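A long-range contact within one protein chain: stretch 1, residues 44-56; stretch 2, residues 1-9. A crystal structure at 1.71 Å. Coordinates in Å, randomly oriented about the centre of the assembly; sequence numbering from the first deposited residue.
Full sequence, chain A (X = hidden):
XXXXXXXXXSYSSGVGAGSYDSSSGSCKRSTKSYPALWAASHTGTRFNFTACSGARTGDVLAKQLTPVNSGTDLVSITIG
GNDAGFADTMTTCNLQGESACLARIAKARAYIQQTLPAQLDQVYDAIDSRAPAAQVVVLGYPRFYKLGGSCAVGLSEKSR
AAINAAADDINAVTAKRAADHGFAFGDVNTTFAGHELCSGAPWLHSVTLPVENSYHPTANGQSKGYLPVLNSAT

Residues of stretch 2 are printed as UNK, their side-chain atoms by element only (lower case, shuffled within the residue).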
# COMPACT_ATOMS: atom_id res chain seq x y z
N GLY A 44 -5.68 -14.84 -19.01
CA GLY A 44 -6.64 -14.03 -19.73
C GLY A 44 -6.99 -12.72 -19.05
O GLY A 44 -7.96 -12.07 -19.41
N THR A 45 -6.19 -12.32 -18.07
CA THR A 45 -6.41 -11.06 -17.37
C THR A 45 -6.19 -9.88 -18.29
O THR A 45 -5.09 -9.68 -18.81
CB THR A 45 -5.50 -10.90 -16.15
OG1 THR A 45 -5.71 -12.00 -15.26
CG2 THR A 45 -5.82 -9.61 -15.42
N ARG A 46 -7.24 -9.10 -18.51
CA ARG A 46 -7.09 -7.81 -19.14
C ARG A 46 -6.67 -6.86 -18.03
O ARG A 46 -7.48 -6.42 -17.22
CB ARG A 46 -8.38 -7.36 -19.82
CG ARG A 46 -8.17 -6.53 -21.07
CD ARG A 46 -9.48 -6.31 -21.81
NE ARG A 46 -10.34 -7.49 -21.73
CZ ARG A 46 -11.48 -7.64 -22.40
NH1 ARG A 46 -11.89 -6.68 -23.22
NH2 ARG A 46 -12.19 -8.74 -22.26
N PHE A 47 -5.37 -6.59 -17.99
CA PHE A 47 -4.73 -5.99 -16.83
C PHE A 47 -4.46 -4.50 -17.01
O PHE A 47 -3.52 -4.10 -17.69
CB PHE A 47 -3.44 -6.76 -16.55
CG PHE A 47 -2.65 -6.26 -15.38
CD1 PHE A 47 -3.26 -5.91 -14.19
CD2 PHE A 47 -1.27 -6.19 -15.47
CE1 PHE A 47 -2.49 -5.47 -13.11
CE2 PHE A 47 -0.51 -5.76 -14.41
CZ PHE A 47 -1.13 -5.40 -13.23
N ASN A 48 -5.29 -3.68 -16.39
CA ASN A 48 -5.08 -2.24 -16.42
C ASN A 48 -4.44 -1.76 -15.13
O ASN A 48 -5.10 -1.61 -14.10
CB ASN A 48 -6.40 -1.52 -16.70
CG ASN A 48 -6.72 -1.45 -18.19
OD1 ASN A 48 -6.03 -0.78 -18.96
ND2 ASN A 48 -7.75 -2.16 -18.59
N PHE A 49 -3.14 -1.50 -15.22
CA PHE A 49 -2.33 -1.24 -14.05
C PHE A 49 -2.03 0.24 -13.99
O PHE A 49 -1.17 0.71 -14.73
CB PHE A 49 -1.05 -2.08 -14.16
CG PHE A 49 -0.26 -2.21 -12.88
CD1 PHE A 49 -0.76 -1.79 -11.66
CD2 PHE A 49 0.98 -2.84 -12.92
CE1 PHE A 49 -0.02 -1.95 -10.48
CE2 PHE A 49 1.72 -3.03 -11.75
CZ PHE A 49 1.23 -2.58 -10.53
N THR A 50 -2.75 0.96 -13.14
CA THR A 50 -2.61 2.41 -13.09
C THR A 50 -2.05 2.90 -11.76
O THR A 50 -1.87 4.10 -11.56
CB THR A 50 -3.96 3.10 -13.37
OG1 THR A 50 -4.93 2.67 -12.42
CG2 THR A 50 -4.43 2.77 -14.77
N ALA A 51 -1.79 1.98 -10.84
CA ALA A 51 -1.15 2.34 -9.58
C ALA A 51 0.13 3.11 -9.85
O ALA A 51 0.78 2.90 -10.88
CB ALA A 51 -0.85 1.08 -8.75
N CYS A 52 0.50 3.99 -8.94
CA CYS A 52 1.60 4.90 -9.25
C CYS A 52 2.30 5.35 -7.99
O CYS A 52 1.68 5.79 -7.03
CB CYS A 52 1.06 6.11 -10.03
SG CYS A 52 2.34 7.08 -10.86
N SER A 53 3.62 5.21 -7.99
CA SER A 53 4.41 5.68 -6.86
C SER A 53 4.07 7.13 -6.56
O SER A 53 3.96 7.95 -7.47
CB SER A 53 5.90 5.53 -7.16
OG SER A 53 6.66 6.06 -6.08
N GLY A 54 3.88 7.44 -5.28
CA GLY A 54 3.63 8.80 -4.87
C GLY A 54 2.16 9.18 -4.84
O GLY A 54 1.82 10.25 -4.34
N ALA A 55 1.31 8.30 -5.36
CA ALA A 55 -0.11 8.61 -5.47
C ALA A 55 -0.80 8.88 -4.15
O ALA A 55 -0.65 8.14 -3.17
CB ALA A 55 -0.85 7.49 -6.19
N ARG A 56 -1.56 9.96 -4.14
CA ARG A 56 -2.52 10.24 -3.09
C ARG A 56 -3.89 9.89 -3.64
O ARG A 56 -4.02 9.65 -4.84
CB ARG A 56 -2.50 11.72 -2.68
CG ARG A 56 -1.32 12.16 -1.84
CD ARG A 56 -1.37 13.67 -1.61
NE ARG A 56 -0.52 14.10 -0.50
CZ ARG A 56 0.81 14.13 -0.54
NH1 ARG A 56 1.46 13.75 -1.63
NH2 ARG A 56 1.49 14.53 0.53
N UNK A 1 -9.04 -14.83 -16.58
CA UNK A 1 -9.61 -14.02 -15.51
C UNK A 1 -10.63 -13.07 -16.10
O UNK A 1 -11.70 -13.51 -16.54
c UNK A 1 -8.53 -13.26 -14.78
N UNK A 2 -10.31 -11.77 -16.04
CA UNK A 2 -10.76 -10.74 -16.98
C UNK A 2 -10.30 -9.36 -16.59
O UNK A 2 -9.10 -9.15 -16.45
c UNK A 2 -12.28 -10.71 -17.18
c UNK A 2 -12.65 -11.51 -18.43
o UNK A 2 -12.95 -11.18 -16.01
N UNK A 3 -11.22 -8.40 -16.52
CA UNK A 3 -10.83 -7.00 -16.46
C UNK A 3 -10.48 -6.62 -15.05
O UNK A 3 -11.34 -6.47 -14.20
c UNK A 3 -11.92 -6.08 -17.00
c UNK A 3 -12.13 -6.25 -18.48
o UNK A 3 -11.33 -5.67 -19.25
o UNK A 3 -13.06 -6.97 -18.87
N UNK A 4 -9.18 -6.48 -14.83
CA UNK A 4 -8.61 -6.19 -13.54
C UNK A 4 -8.00 -4.81 -13.60
O UNK A 4 -7.12 -4.55 -14.42
c UNK A 4 -7.56 -7.26 -13.20
c UNK A 4 -7.19 -6.31 -10.88
c UNK A 4 -5.38 -7.47 -11.94
c UNK A 4 -4.58 -7.24 -10.83
c UNK A 4 -6.39 -6.11 -9.74
o UNK A 4 -4.30 -6.35 -8.63
c UNK A 4 -5.09 -6.57 -9.74
c UNK A 4 -6.70 -7.01 -11.98
N UNK A 5 -8.49 -3.90 -12.76
CA UNK A 5 -7.80 -2.62 -12.63
C UNK A 5 -7.09 -2.57 -11.29
O UNK A 5 -7.70 -2.76 -10.24
c UNK A 5 -9.52 -1.45 -14.04
c UNK A 5 -8.74 -1.43 -12.71
c UNK A 5 -7.94 -0.13 -12.57
N UNK A 6 -5.79 -2.30 -11.34
CA UNK A 6 -5.00 -2.20 -10.12
C UNK A 6 -4.60 -0.75 -9.89
O UNK A 6 -3.79 -0.19 -10.61
c UNK A 6 -3.79 -3.09 -10.20
N UNK A 7 -5.21 -0.17 -8.86
CA UNK A 7 -5.02 1.22 -8.48
C UNK A 7 -4.09 1.35 -7.30
O UNK A 7 -3.82 0.37 -6.61
c UNK A 7 -7.34 2.51 -10.21
c UNK A 7 -6.35 1.84 -8.06
c UNK A 7 -7.54 1.64 -8.98
c UNK A 7 -8.75 2.03 -8.19
N UNK A 8 -3.67 2.57 -7.05
CA UNK A 8 -3.05 2.85 -5.77
C UNK A 8 -1.70 3.50 -5.84
O UNK A 8 -1.34 4.12 -6.85
N UNK A 9 -0.95 3.34 -4.75
CA UNK A 9 0.33 4.01 -4.60
C UNK A 9 1.46 3.02 -4.80
O UNK A 9 1.29 2.04 -5.51
c UNK A 9 0.45 4.68 -3.24
o UNK A 9 -0.22 4.25 -1.01
o UNK A 9 0.30 2.51 -2.24
c UNK A 9 0.15 3.74 -2.09
O HOH W 1 -1.25 6.67 -0.81

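Position 1 carries a single side-chain carbon, CB, which points toward stretch 1 and lies 3.1 Å from Thr 45 OG1; one carbon and nothing more makes it Ala 1. At position 2 a carbon bears one oxygen and one carbon. The CA-to-CB bond points away from stretch 1. A beta-branched hydroxyl side chain is threonine, hence Thr 2. Thr 2 OG1 donates a hydrogen bond to Ala 1 O (2.7 Å), and Thr 2 O accepts a weak one from Arg 46 N (2.8 Å).

Position 3 has two carbons, the second carrying two oxygens, one of which lies over a face of the Arg 46 guanidinium. This short carboxylate is Asp 3, with OD1 3.2 Å from Arg 46 NE. The pair is a salt bridge held by charge alone, because no N-H points at the oxygen.

At position 4 one carbon leads to a six-carbon ring bearing an oxygen. The ring lies nearly parallel to that of Phe 47 (planes at 23°) but slid apart, with centroids 5.4 Å apart and little overlap, and Thr 45 CG2 meets it at its edge. The phenol identifies Tyr 4, whose CD2 approaches Phe 47 CD1 to 3.5 Å.

Position 5 shows three carbons branched at CB, and one of the branches approaches the side chain of Asn 48; it is Val 5, with CG2 4.1 Å from Asn 48 CB. Position 6 has CB alone, 3.6 Å from Phe 49 CD1 and 4.0 Å from Phe 47 CE1, and is Ala 6, a small residue touching both phenylalanines.

Position 7 has four carbons forked at the second. Its CB points away from stretch 1, yet a terminal carbon reaches the Thr 50 side chain. It is Leu 7, with CD2 3.3 Å from Thr 50 OG1. Position 8 has no side-chain atom and is Gly 8, with backbone angles (127/-158) that by themselves call for glycine. Position 9 again has two carbons, the second with two oxygens: Asp 9. Its side chain caps a helix beginning just past the stretch, and a water donates to both Asp 9 OD2 (2.6 Å) and Ala 55 O (2.8 Å).

The contact is a parallel strand pairing in which Tyr 4 N to Arg 46 O, Asn 48 N to Tyr 4 O and Ala 6 N to Asn 48 O bond at 2.8-2.9 Å. Past Phe 49, where the strand of stretch 1 ends, Thr 50 N and Ala 51 N both donate to Ala 6 O (3.0 Å each), and Cys 52 N donates to Gly 8 O (2.8 Å). Alternation puts Phe 47, Phe 49, Tyr 4 and Ala 6 on one face, and Arg 46, Asn 48, Asp 3 and Val 5 on the other.

Stretch 2, residues 1-9: ATDYVALGD
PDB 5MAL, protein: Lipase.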